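Local atomic coordinates of TIR-like domain-containing protein (PDB entry 7EBD), a protein that belongs to the prokaryotic STING family and, in this model, has the ligand C2E bound between its two subunits. Residues G17-A22 with L143-D148; E24-E29 with R152-I157; P50-T55 with E125-E130. One frame throughout, in Å; residues are numbered along the deposited sequence.

Interaction 1. Residues G17-A22 with L143-D148. With C2E (9,9'-[(2R,3R,3aS,5S,7aR,9R,10R,10aS,12S,14aR)-3,5,10,12-tetrahydroxy-5,12-dioxidooctahydro-2H,7H-difuro[3,2-d:3',2'-j][1,3,7,9,2,8]tetraoxadiphosphacyclododecine-2,9-diyl]bis(2-amino-1,9-dihydro-6H-purin-6-one)), chain E.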
loop_
_atom_site.group_PDB
_atom_site.type_symbol
_atom_site.label_atom_id
_atom_site.label_comp_id
_atom_site.label_asym_id
_atom_site.label_seq_id
_atom_site.Cartn_x
_atom_site.Cartn_y
_atom_site.Cartn_z
ATOM N N GLY A 17 -6.203 0.011 -4.082
ATOM C CA GLY A 17 -4.878 0.339 -4.555
ATOM C C GLY A 17 -4.160 -0.729 -5.347
ATOM O O GLY A 17 -3.044 -0.483 -5.812
ATOM N N PHE A 18 -4.749 -1.912 -5.525
ATOM C CA PHE A 18 -4.046 -2.971 -6.240
ATOM C C PHE A 18 -4.983 -3.939 -6.953
ATOM O O PHE A 18 -4.916 -4.077 -8.180
ATOM C CB PHE A 18 -3.142 -3.747 -5.279
ATOM C CG PHE A 18 -2.525 -4.971 -5.890
ATOM C CD1 PHE A 18 -1.497 -4.856 -6.814
ATOM C CD2 PHE A 18 -2.975 -6.236 -5.548
ATOM C CE1 PHE A 18 -0.929 -5.982 -7.384
ATOM C CE2 PHE A 18 -2.412 -7.363 -6.114
ATOM C CZ PHE A 18 -1.387 -7.238 -7.034
ATOM N N VAL A 19 -5.853 -4.612 -6.197
ATOM C CA VAL A 19 -6.646 -5.709 -6.755
ATOM C C VAL A 19 -7.530 -5.214 -7.892
ATOM O O VAL A 19 -7.592 -5.825 -8.965
ATOM C CB VAL A 19 -7.478 -6.386 -5.652
ATOM C CG1 VAL A 19 -8.369 -7.467 -6.250
ATOM C CG2 VAL A 19 -6.568 -6.971 -4.594
ATOM N N LYS A 20 -8.239 -4.107 -7.667
ATOM C CA LYS A 20 -9.136 -3.576 -8.690
ATOM C C LYS A 20 -8.369 -3.194 -9.951
ATOM O O LYS A 20 -8.772 -3.540 -11.069
ATOM C CB LYS A 20 -9.907 -2.381 -8.127
ATOM C CG LYS A 20 -10.952 -1.803 -9.065
ATOM C CD LYS A 20 -11.840 -0.804 -8.338
ATOM C CE LYS A 20 -11.030 0.339 -7.748
ATOM N NZ LYS A 20 -10.560 1.292 -8.791
ATOM N N LEU A 21 -7.246 -2.491 -9.786
ATOM C CA LEU A 21 -6.453 -2.070 -10.937
ATOM C C LEU A 21 -5.863 -3.269 -11.671
ATOM O O LEU A 21 -5.835 -3.295 -12.907
ATOM C CB LEU A 21 -5.342 -1.123 -10.484
ATOM C CG LEU A 21 -5.737 0.018 -9.544
ATOM C CD1 LEU A 21 -4.506 0.798 -9.100
ATOM C CD2 LEU A 21 -6.755 0.937 -10.202
ATOM N N ALA A 22 -5.391 -4.273 -10.925
ATOM C CA ALA A 22 -4.826 -5.460 -11.558
ATOM C C ALA A 22 -5.885 -6.230 -12.339
ATOM O O ALA A 22 -5.628 -6.689 -13.458
ATOM C CB ALA A 22 -4.175 -6.357 -10.505
ATOM N N LEU A 143 -15.926 -9.905 -0.555
ATOM C CA LEU A 143 -17.127 -9.116 -0.811
ATOM C C LEU A 143 -16.853 -8.008 -1.819
ATOM O O LEU A 143 -17.682 -7.741 -2.697
ATOM C CB LEU A 143 -17.663 -8.531 0.497
ATOM C CG LEU A 143 -18.269 -9.517 1.497
ATOM C CD1 LEU A 143 -18.637 -8.815 2.795
ATOM C CD2 LEU A 143 -19.485 -10.205 0.897
ATOM N N LEU A 144 -15.689 -7.362 -1.720
ATOM C CA LEU A 144 -15.344 -6.322 -2.686
ATOM C C LEU A 144 -15.090 -6.912 -4.068
ATOM O O LEU A 144 -15.432 -6.296 -5.086
ATOM C CB LEU A 144 -14.126 -5.535 -2.204
ATOM C CG LEU A 144 -14.325 -4.722 -0.924
ATOM C CD1 LEU A 144 -13.021 -4.074 -0.488
ATOM C CD2 LEU A 144 -15.408 -3.673 -1.119
ATOM N N ILE A 145 -14.497 -8.106 -4.125
ATOM C CA ILE A 145 -14.248 -8.762 -5.404
ATOM C C ILE A 145 -15.562 -9.130 -6.082
ATOM O O ILE A 145 -15.720 -8.958 -7.297
ATOM C CB ILE A 145 -13.349 -9.996 -5.200
ATOM C CG1 ILE A 145 -11.915 -9.567 -4.889
ATOM C CG2 ILE A 145 -13.394 -10.910 -6.416
ATOM C CD1 ILE A 145 -11.054 -10.675 -4.322
ATOM N N ASN A 146 -16.531 -9.628 -5.306
ATOM C CA ASN A 146 -17.798 -10.058 -5.887
ATOM C C ASN A 146 -18.589 -8.889 -6.459
ATOM O O ASN A 146 -19.391 -9.079 -7.380
ATOM C CB ASN A 146 -18.630 -10.800 -4.843
ATOM C CG ASN A 146 -18.008 -12.120 -4.434
ATOM O OD1 ASN A 146 -17.201 -12.691 -5.168
ATOM N ND2 ASN A 146 -18.386 -12.616 -3.262
ATOM N N GLU A 147 -18.386 -7.683 -5.933
ATOM C CA GLU A 147 -19.095 -6.501 -6.403
ATOM C C GLU A 147 -18.388 -5.808 -7.561
ATOM O O GLU A 147 -18.792 -4.709 -7.950
ATOM C CB GLU A 147 -19.295 -5.515 -5.248
ATOM C CG GLU A 147 -20.228 -6.030 -4.164
ATOM C CD GLU A 147 -20.304 -5.104 -2.968
ATOM O OE1 GLU A 147 -19.990 -5.548 -1.843
ATOM O OE2 GLU A 147 -20.670 -3.925 -3.153
ATOM N N ASP A 148 -17.348 -6.425 -8.116
ATOM C CA ASP A 148 -16.601 -5.873 -9.241
ATOM C C ASP A 148 -16.543 -6.931 -10.331
ATOM O O ASP A 148 -16.052 -8.039 -10.095
ATOM C CB ASP A 148 -15.194 -5.444 -8.807
ATOM C CG ASP A 148 -14.441 -4.693 -9.894
ATOM O OD1 ASP A 148 -14.117 -5.300 -10.937
ATOM O OD2 ASP A 148 -14.175 -3.487 -9.706
HETATM P P1 C2E E . -1.563 1.854 -1.425
HETATM O O2P C2E E . -1.192 2.635 -2.662
HETATM O O1P C2E E . -3.027 2.133 -1.215
HETATM O "O5'" C2E E . -1.499 0.227 -1.614
HETATM C "C5'" C2E E . -2.160 -0.559 -0.672
HETATM C "C4'" C2E E . -1.621 -2.015 -0.763
HETATM O "O4'" C2E E . -1.889 -2.512 -1.939
HETATM C "C3'" C2E E . -0.082 -2.033 -0.651
HETATM O "O3'" C2E E . 0.277 -2.160 0.643
HETATM C "C2'" C2E E . 0.291 -3.288 -1.460
HETATM O "O2'" C2E E . 0.125 -4.516 -0.624
HETATM C "C1'" C2E E . -0.577 -3.323 -2.439
HETATM N N9 C2E E . -0.027 -2.711 -3.617
HETATM C C8 C2E E . -0.218 -1.423 -3.938
HETATM N N7 C2E E . 0.462 -1.259 -5.094
HETATM C C5 C2E E . 1.030 -2.423 -5.435
HETATM C C6 C2E E . 1.905 -2.838 -6.625
HETATM O O6 C2E E . 2.192 -2.052 -7.461
HETATM N N1 C2E E . 2.379 -4.183 -6.727
HETATM C C2 C2E E . 2.039 -5.148 -5.716
HETATM N N2 C2E E . 2.519 -6.513 -5.816
HETATM N N3 C2E E . 1.206 -4.753 -4.583
HETATM C C4 C2E E . 0.717 -3.353 -4.489
HETATM P P11 C2E E . 1.865 -1.744 0.922
HETATM O O21 C2E E . 2.905 -2.593 0.230
HETATM O O11 C2E E . 2.089 -1.969 2.399
HETATM O O5A C2E E . 1.965 -0.118 0.670
HETATM C C5A C2E E . 1.333 0.595 1.698
HETATM C C4A C2E E . 1.318 2.036 1.369
HETATM O O4A C2E E . 2.535 2.504 1.304
HETATM C C3A C2E E . 0.647 2.291 -0.150
HETATM O O3A C2E E . -0.846 2.398 -0.036
HETATM C C2A C2E E . 1.117 3.350 -0.540
HETATM O O2A C2E E . 0.369 4.522 0.035
HETATM C C1A C2E E . 2.621 3.342 0.051
HETATM N N91 C2E E . 3.441 2.799 -0.813
HETATM C C81 C2E E . 3.900 1.537 -0.911
HETATM N N71 C2E E . 4.720 1.498 -1.979
HETATM C C51 C2E E . 4.757 2.715 -2.513
HETATM C C61 C2E E . 5.509 3.266 -3.722
HETATM O O61 C2E E . 6.207 2.554 -4.357
HETATM N N11 C2E E . 5.369 4.640 -4.088
HETATM C C21 C2E E . 4.516 5.504 -3.312
HETATM N N21 C2E E . 4.371 6.900 -3.683
HETATM N N31 C2E E . 3.800 4.973 -2.158
HETATM C C41 C2E E . 3.954 3.538 -1.784
#
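In this prokaryotic STING domain, helix 6-28 borders the C2E site with one flank and packs on the end of helix 124-146 with another, where Val19 meets Ile145 and Lys20 meets Asp148. The first pair is purely apolar and rather loose: Val19 CG1 lies 4.3 Å from Ile145 CG1. Val155 of the neighbouring strand touches both side chains and completes this small hydrophobic cluster, while Phe15 on the same helix packs against Lys20 and Asp148.

The second pair looks like a salt bridge at first glance but is not one. Asp148 OD2 lies against the middle of the lysine chain, 3.7 Å from Lys20 CG, and the two side chains cross at about a right angle. Lys20 CG stands anti to the backbone N (chi1 -176°), but the chain then bends at chi3 and chi4, so NZ ends 6.1 Å from Asp148 OD2. There it forms a long, weak ion pair with Glu16. Any attraction between Lys20 and Asp148 is therefore probably long-range. The other oxygen of Asp148 has a separate job: sitting at the N-cap of helix 149-154, it accepts a hydrogen bond at OD1 from the backbone N of Cys151.

From another flank of the same turn, the helix meets the ligand. A wider pi-type turn occurs at 17-19, and Phe18 points its ring at one purine of C2E; N3 of that purine lies over a face of the ring, with Phe18 CE1 3.5 Å from C2E C2. Tyr14 meets the phenyl ring too, its plane tilted by about 30°. Beside it, the carbonyl oxygen of Gly17 comes within 3.5 Å of C2E C8.

Interaction 2. Residues E24-E29 with R152-I157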
loop_
_atom_site.group_PDB
_atom_site.type_symbol
_atom_site.label_atom_id
_atom_site.label_comp_id
_atom_site.label_asym_id
_atom_site.label_seq_id
_atom_site.Cartn_x
_atom_site.Cartn_y
_atom_site.Cartn_z
ATOM N N GLU A 24 -8.630 -4.953 -13.637
ATOM C CA GLU A 24 -8.960 -4.154 -14.811
ATOM C C GLU A 24 -7.903 -4.309 -15.896
ATOM O O GLU A 24 -8.231 -4.395 -17.084
ATOM C CB GLU A 24 -9.122 -2.685 -14.422
ATOM C CG GLU A 24 -9.584 -1.803 -15.568
ATOM C CD GLU A 24 -9.769 -0.359 -15.154
ATOM O OE1 GLU A 24 -9.605 0.527 -16.018
ATOM O OE2 GLU A 24 -10.073 -0.111 -13.969
ATOM N N TRP A 25 -6.627 -4.351 -15.507
ATOM C CA TRP A 25 -5.571 -4.557 -16.491
ATOM C C TRP A 25 -5.680 -5.934 -17.134
ATOM O O TRP A 25 -5.507 -6.075 -18.351
ATOM C CB TRP A 25 -4.200 -4.381 -15.839
ATOM C CG TRP A 25 -3.060 -4.603 -16.785
ATOM C CD1 TRP A 25 -2.419 -3.658 -17.531
ATOM C CD2 TRP A 25 -2.426 -5.852 -17.092
ATOM N NE1 TRP A 25 -1.425 -4.238 -18.281
ATOM C CE2 TRP A 25 -1.409 -5.584 -18.030
ATOM C CE3 TRP A 25 -2.621 -7.170 -16.666
ATOM C CZ2 TRP A 25 -0.587 -6.585 -18.545
ATOM C CZ3 TRP A 25 -1.802 -8.161 -17.176
ATOM C CH2 TRP A 25 -0.800 -7.863 -18.107
ATOM N N ILE A 26 -5.961 -6.962 -16.331
ATOM C CA ILE A 26 -6.091 -8.314 -16.869
ATOM C C ILE A 26 -7.227 -8.378 -17.880
ATOM O O ILE A 26 -7.101 -9.004 -18.940
ATOM C CB ILE A 26 -6.291 -9.327 -15.725
ATOM C CG1 ILE A 26 -5.002 -9.494 -14.923
ATOM C CG2 ILE A 26 -6.762 -10.669 -16.269
ATOM C CD1 ILE A 26 -5.144 -10.417 -13.728
ATOM N N VAL A 27 -8.348 -7.723 -17.580
ATOM C CA VAL A 27 -9.522 -7.852 -18.438
ATOM C C VAL A 27 -9.391 -6.991 -19.691
ATOM O O VAL A 27 -9.671 -7.450 -20.805
ATOM C CB VAL A 27 -10.802 -7.517 -17.650
ATOM C CG1 VAL A 27 -11.993 -7.448 -18.590
ATOM C CG2 VAL A 27 -11.041 -8.561 -16.572
ATOM N N THR A 28 -8.959 -5.735 -19.543
ATOM C CA THR A 28 -9.069 -4.767 -20.627
ATOM C C THR A 28 -7.758 -4.447 -21.335
ATOM O O THR A 28 -7.798 -3.871 -22.426
ATOM C CB THR A 28 -9.676 -3.452 -20.111
ATOM O OG1 THR A 28 -8.743 -2.791 -19.246
ATOM C CG2 THR A 28 -10.959 -3.727 -19.339
ATOM N N GLU A 29 -6.610 -4.799 -20.762
ATOM C CA GLU A 29 -5.326 -4.418 -21.337
ATOM C C GLU A 29 -4.415 -5.591 -21.658
ATOM O O GLU A 29 -3.675 -5.523 -22.643
ATOM C CB GLU A 29 -4.577 -3.461 -20.396
ATOM C CG GLU A 29 -5.193 -2.078 -20.298
ATOM C CD GLU A 29 -4.435 -1.167 -19.350
ATOM O OE1 GLU A 29 -4.476 -1.409 -18.125
ATOM O OE2 GLU A 29 -3.788 -0.214 -19.833
ATOM N N ARG A 152 -14.506 -10.282 -10.029
ATOM C CA ARG A 152 -15.255 -11.533 -10.038
ATOM C C ARG A 152 -14.822 -12.425 -11.193
ATOM O O ARG A 152 -14.864 -13.655 -11.080
ATOM C CB ARG A 152 -16.756 -11.246 -10.120
ATOM C CG ARG A 152 -17.634 -12.421 -9.725
ATOM C CD ARG A 152 -19.098 -12.183 -10.072
ATOM N NE ARG A 152 -19.584 -10.883 -9.614
ATOM C CZ ARG A 152 -19.926 -9.886 -10.424
ATOM N NH1 ARG A 152 -19.838 -10.038 -11.738
ATOM N NH2 ARG A 152 -20.358 -8.737 -9.920
ATOM N N GLU A 153 -14.386 -11.823 -12.299
ATOM C CA GLU A 153 -13.988 -12.599 -13.467
ATOM C C GLU A 153 -12.627 -13.265 -13.279
ATOM O O GLU A 153 -12.461 -14.437 -13.632
ATOM C CB GLU A 153 -13.973 -11.696 -14.703
ATOM C CG GLU A 153 -13.551 -12.383 -15.991
ATOM C CD GLU A 153 -14.673 -13.180 -16.628
ATOM O OE1 GLU A 153 -15.803 -13.156 -16.097
ATOM O OE2 GLU A 153 -14.423 -13.831 -17.665
ATOM N N CYS A 154 -11.642 -12.549 -12.725
ATOM C CA CYS A 154 -10.264 -13.024 -12.802
ATOM C C CYS A 154 -9.500 -13.038 -11.478
ATOM O O CYS A 154 -8.294 -13.318 -11.489
ATOM C CB CYS A 154 -9.480 -12.188 -13.819
ATOM S SG CYS A 154 -9.275 -10.462 -13.337
ATOM N N VAL A 155 -10.138 -12.751 -10.345
ATOM C CA VAL A 155 -9.432 -12.680 -9.068
ATOM C C VAL A 155 -9.931 -13.781 -8.143
ATOM O O VAL A 155 -11.139 -14.010 -8.024
ATOM C CB VAL A 155 -9.592 -11.296 -8.406
ATOM C CG1 VAL A 155 -8.797 -11.231 -7.114
ATOM C CG2 VAL A 155 -9.128 -10.209 -9.352
ATOM N N GLU A 156 -8.991 -14.450 -7.475
ATOM C CA GLU A 156 -9.295 -15.494 -6.507
ATOM C C GLU A 156 -8.386 -15.352 -5.298
ATOM O O GLU A 156 -7.210 -14.998 -5.431
ATOM C CB GLU A 156 -9.117 -16.898 -7.101
ATOM C CG GLU A 156 -10.200 -17.330 -8.064
ATOM C CD GLU A 156 -10.032 -18.773 -8.492
ATOM O OE1 GLU A 156 -9.599 -19.590 -7.651
ATOM O OE2 GLU A 156 -10.324 -19.089 -9.664
ATOM N N ILE A 157 -8.935 -15.634 -4.122
ATOM C CA ILE A 157 -8.155 -15.716 -2.893
ATOM C C ILE A 157 -7.743 -17.170 -2.696
ATOM O O ILE A 157 -8.597 -18.063 -2.669
ATOM C CB ILE A 157 -8.957 -15.200 -1.689
ATOM C CG1 ILE A 157 -9.364 -13.741 -1.906
ATOM C CG2 ILE A 157 -8.153 -15.357 -0.406
ATOM C CD1 ILE A 157 -10.190 -13.162 -0.774
#
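Apolar packing carries this contact, and nearly all of it runs through one thiol: Cys154, at the junction of helix 149-154 and strand 155-157, rests its SG against Ile26 and Val27, neighbours on helix 6-28. The approach to Ile26 is broad. Cys154 SG is 3.9 Å from Ile26 CG2 and 4.1 Å from Ile26 CD1, so the sulfur meets both branches of the isoleucine, and Cys154 CB also lies 4.0 Å from the CG2 methyl. Val27 contributes one methyl, with CG2 4.1 Å from Cys154 SG. A chi1 of 66° sets the sulfur between the backbone N and the carbonyl carbon of its own residue, and from there it faces the helix. Ala23 adds to the apolar wall round Cys154, and Phe150 packs on Val27.

Polar bonds do not cross between the segments; they tie each one internally or to the rest of the fold. At the end of helix 6-28, Glu24 O is gripped twice by Thr28, whose N and OG1 reach it from opposite faces of the carbonyl plane. The hydroxyl bond, Thr28 OG1 to Glu24 O, is the shorter at 2.7 Å, and its donor stands well above that plane. On the other segment, backbone bonds join Cys154 and Glu156 to Leu45, and Glu156 also to Ile47, adding strand 155-157 to the edge of the mixed sheet beside strand 42-47.

With methyl and methylene groups round it on this side, the buried sulfur is used as an apolar group between helix 6-28 and the start of strand 155-157, a setting that would probably favour the neutral thiol over a thiolate.

Interaction 3. Residues P50-T55 with E125-E130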
loop_
_atom_site.group_PDB
_atom_site.type_symbol
_atom_site.label_atom_id
_atom_site.label_comp_id
_atom_site.label_asym_id
_atom_site.label_seq_id
_atom_site.Cartn_x
_atom_site.Cartn_y
_atom_site.Cartn_z
ATOM N N PRO A 50 -0.459 -15.064 4.101
ATOM C CA PRO A 50 0.636 -15.657 4.876
ATOM C C PRO A 50 0.118 -16.791 5.746
ATOM O O PRO A 50 -1.008 -16.754 6.246
ATOM C CB PRO A 50 1.153 -14.489 5.725
ATOM C CG PRO A 50 0.606 -13.256 5.082
ATOM C CD PRO A 50 -0.690 -13.654 4.455
ATOM N N GLU A 51 0.956 -17.818 5.911
ATOM C CA GLU A 51 0.591 -18.945 6.765
ATOM C C GLU A 51 0.235 -18.467 8.168
ATOM O O GLU A 51 -0.794 -18.857 8.732
ATOM C CB GLU A 51 1.737 -19.955 6.812
ATOM C CG GLU A 51 1.890 -20.780 5.548
ATOM C CD GLU A 51 3.058 -21.741 5.626
ATOM O OE1 GLU A 51 3.524 -22.022 6.750
ATOM O OE2 GLU A 51 3.513 -22.211 4.562
ATOM N N THR A 52 1.078 -17.616 8.741
ATOM C CA THR A 52 0.758 -16.883 9.955
ATOM C C THR A 52 1.299 -15.471 9.805
ATOM O O THR A 52 2.222 -15.221 9.025
ATOM C CB THR A 52 1.340 -17.552 11.210
ATOM O OG1 THR A 52 0.988 -16.784 12.367
ATOM C CG2 THR A 52 2.858 -17.649 11.114
ATOM N N LEU A 53 0.705 -14.537 10.544
ATOM C CA LEU A 53 1.155 -13.149 10.486
ATOM C C LEU A 53 2.454 -13.053 11.273
ATOM O O LEU A 53 2.470 -12.777 12.473
ATOM C CB LEU A 53 0.088 -12.204 11.020
ATOM C CG LEU A 53 -1.122 -12.069 10.097
ATOM C CD1 LEU A 53 -2.113 -11.043 10.625
ATOM C CD2 LEU A 53 -0.656 -11.704 8.692
ATOM N N ASP A 54 3.559 -13.291 10.572
ATOM C CA ASP A 54 4.880 -13.324 11.171
ATOM C C ASP A 54 5.492 -11.925 11.174
ATOM O O ASP A 54 4.872 -10.942 10.756
ATOM C CB ASP A 54 5.767 -14.329 10.441
ATOM C CG ASP A 54 5.659 -14.216 8.935
ATOM O OD1 ASP A 54 6.105 -13.190 8.382
ATOM O OD2 ASP A 54 5.126 -15.154 8.305
ATOM N N THR A 55 6.733 -11.837 11.657
ATOM C CA THR A 55 7.373 -10.538 11.843
ATOM C C THR A 55 7.554 -9.797 10.522
ATOM O O THR A 55 7.434 -8.567 10.475
ATOM C CB THR A 55 8.722 -10.716 12.540
ATOM O OG1 THR A 55 9.553 -11.588 11.763
ATOM C CG2 THR A 55 8.526 -11.315 13.925
ATOM N N GLU A 125 -4.627 -16.569 22.692
ATOM C CA GLU A 125 -5.496 -15.420 22.464
ATOM C C GLU A 125 -4.972 -14.552 21.326
ATOM O O GLU A 125 -5.752 -14.061 20.499
ATOM C CB GLU A 125 -5.622 -14.603 23.750
ATOM C CG GLU A 125 -6.619 -13.462 23.679
ATOM C CD GLU A 125 -6.476 -12.494 24.839
ATOM O OE1 GLU A 125 -5.661 -12.763 25.747
ATOM O OE2 GLU A 125 -7.183 -11.463 24.844
ATOM N N GLN A 126 -3.653 -14.347 21.272
ATOM C CA GLN A 126 -3.060 -13.643 20.140
ATOM C C GLN A 126 -3.328 -14.385 18.839
ATOM O O GLN A 126 -3.647 -13.767 17.817
ATOM C CB GLN A 126 -1.556 -13.474 20.356
ATOM C CG GLN A 126 -0.815 -12.906 19.158
ATOM C CD GLN A 126 0.635 -12.575 19.466
ATOM O OE1 GLN A 126 1.184 -13.006 20.480
ATOM N NE2 GLN A 126 1.261 -11.808 18.583
ATOM N N GLN A 127 -3.215 -15.715 18.863
ATOM C CA GLN A 127 -3.499 -16.511 17.675
ATOM C C GLN A 127 -4.954 -16.380 17.248
ATOM O O GLN A 127 -5.251 -16.281 16.052
ATOM C CB GLN A 127 -3.152 -17.979 17.933
ATOM C CG GLN A 127 -3.397 -18.908 16.744
ATOM C CD GLN A 127 -2.479 -18.643 15.558
ATOM O OE1 GLN A 127 -1.511 -17.887 15.657
ATOM N NE2 GLN A 127 -2.798 -19.252 14.420
ATOM N N LEU A 128 -5.880 -16.376 18.210
ATOM C CA LEU A 128 -7.291 -16.222 17.867
ATOM C C LEU A 128 -7.575 -14.852 17.268
ATOM O O LEU A 128 -8.283 -14.741 16.261
ATOM C CB LEU A 128 -8.177 -16.465 19.086
ATOM C CG LEU A 128 -9.655 -16.392 18.699
ATOM C CD1 LEU A 128 -10.097 -17.693 18.053
ATOM C CD2 LEU A 128 -10.535 -16.054 19.895
ATOM N N ALA A 129 -7.051 -13.790 17.885
ATOM C CA ALA A 129 -7.270 -12.454 17.340
ATOM C C ALA A 129 -6.643 -12.316 15.958
ATOM O O ALA A 129 -7.210 -11.668 15.067
ATOM C CB ALA A 129 -6.709 -11.400 18.289
ATOM N N GLU A 130 -5.491 -12.954 15.752
ATOM C CA GLU A 130 -4.829 -12.905 14.457
ATOM C C GLU A 130 -5.659 -13.620 13.400
ATOM O O GLU A 130 -5.848 -13.107 12.291
ATOM C CB GLU A 130 -3.442 -13.531 14.579
ATOM C CG GLU A 130 -2.424 -13.061 13.567
ATOM C CD GLU A 130 -1.021 -13.508 13.927
ATOM O OE1 GLU A 130 -0.417 -12.900 14.835
ATOM O OE2 GLU A 130 -0.520 -14.470 13.306
#
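Thr52 and Leu53 meet the carboxylate of Glu130 where the loop between strand 42-47 and helix 57-67 of this STING domain bends in an inverse gamma turn centred on Leu53. The loop begins at Pro50, which packs on Leu104 and on Met134 of helix 124-146, the helix that also carries Glu130.

Thr52 is the first residue to touch across. Its OG1, anti to the backbone N (chi1 -180°), donates a hydrogen bond of 2.9 Å to Glu130 OE2, meeting that oxygen almost in line with its C-O bond. Gln127, one helical turn earlier, brings OE1 only to 4.3 Å from Thr52 OG1, a loose neighbour rather than a partner.

Leu53 comes next and uses both its backbone and its side chain. Its N reaches Glu130 OE2 at 3.0 Å, but the bond is weak, bent to 134° at the hydrogen. One carboxylate oxygen thus receives two donors from consecutive residues, which pins the loop to the helix and should help to stabilise a negative charge on this buried glutamate. Lys122 gives the other oxygen, OE1, a long and weak ion pair. The leucine side chain meanwhile slides past the glutamate in the opposite direction: Leu53 CB packs 3.4 Å from Glu130 CD, and Leu53 CD1 lies 3.6 Å from Glu130 CG. Beyond it, Ile107, Asp108 and Met134 close round the leucine.

Asp54 turns away from helix 124-146 and ties the loop to the start of the following helix instead. Its OD1 bonds weakly to Asp56 N, while OD2 is hydrogen-bonded to Ser60 OG.

How the interactions relate
Interactions 1 and 2 are neighbours, their centres 8 Å apart, on successive parts of helix 6-28. Their partners also follow one another, from the end of helix 124-146 through helix 149-154 into strand 155-157; their segments alternate along the chain, and the two contacts are joined by a probable hydrogen bond from Arg152 NH2 to Asn146 O (2.7 Å). Together they fix the C-terminal part of the chain against the long N-terminal helix that borders the C2E site. Interaction 3 stands apart, its centre 24 Å from that of interaction 1 and 29 Å from that of interaction 2. It is nested inside the chain loops both of them close, and shares helix 124-146 with interaction 1, so that helix is held near both ends.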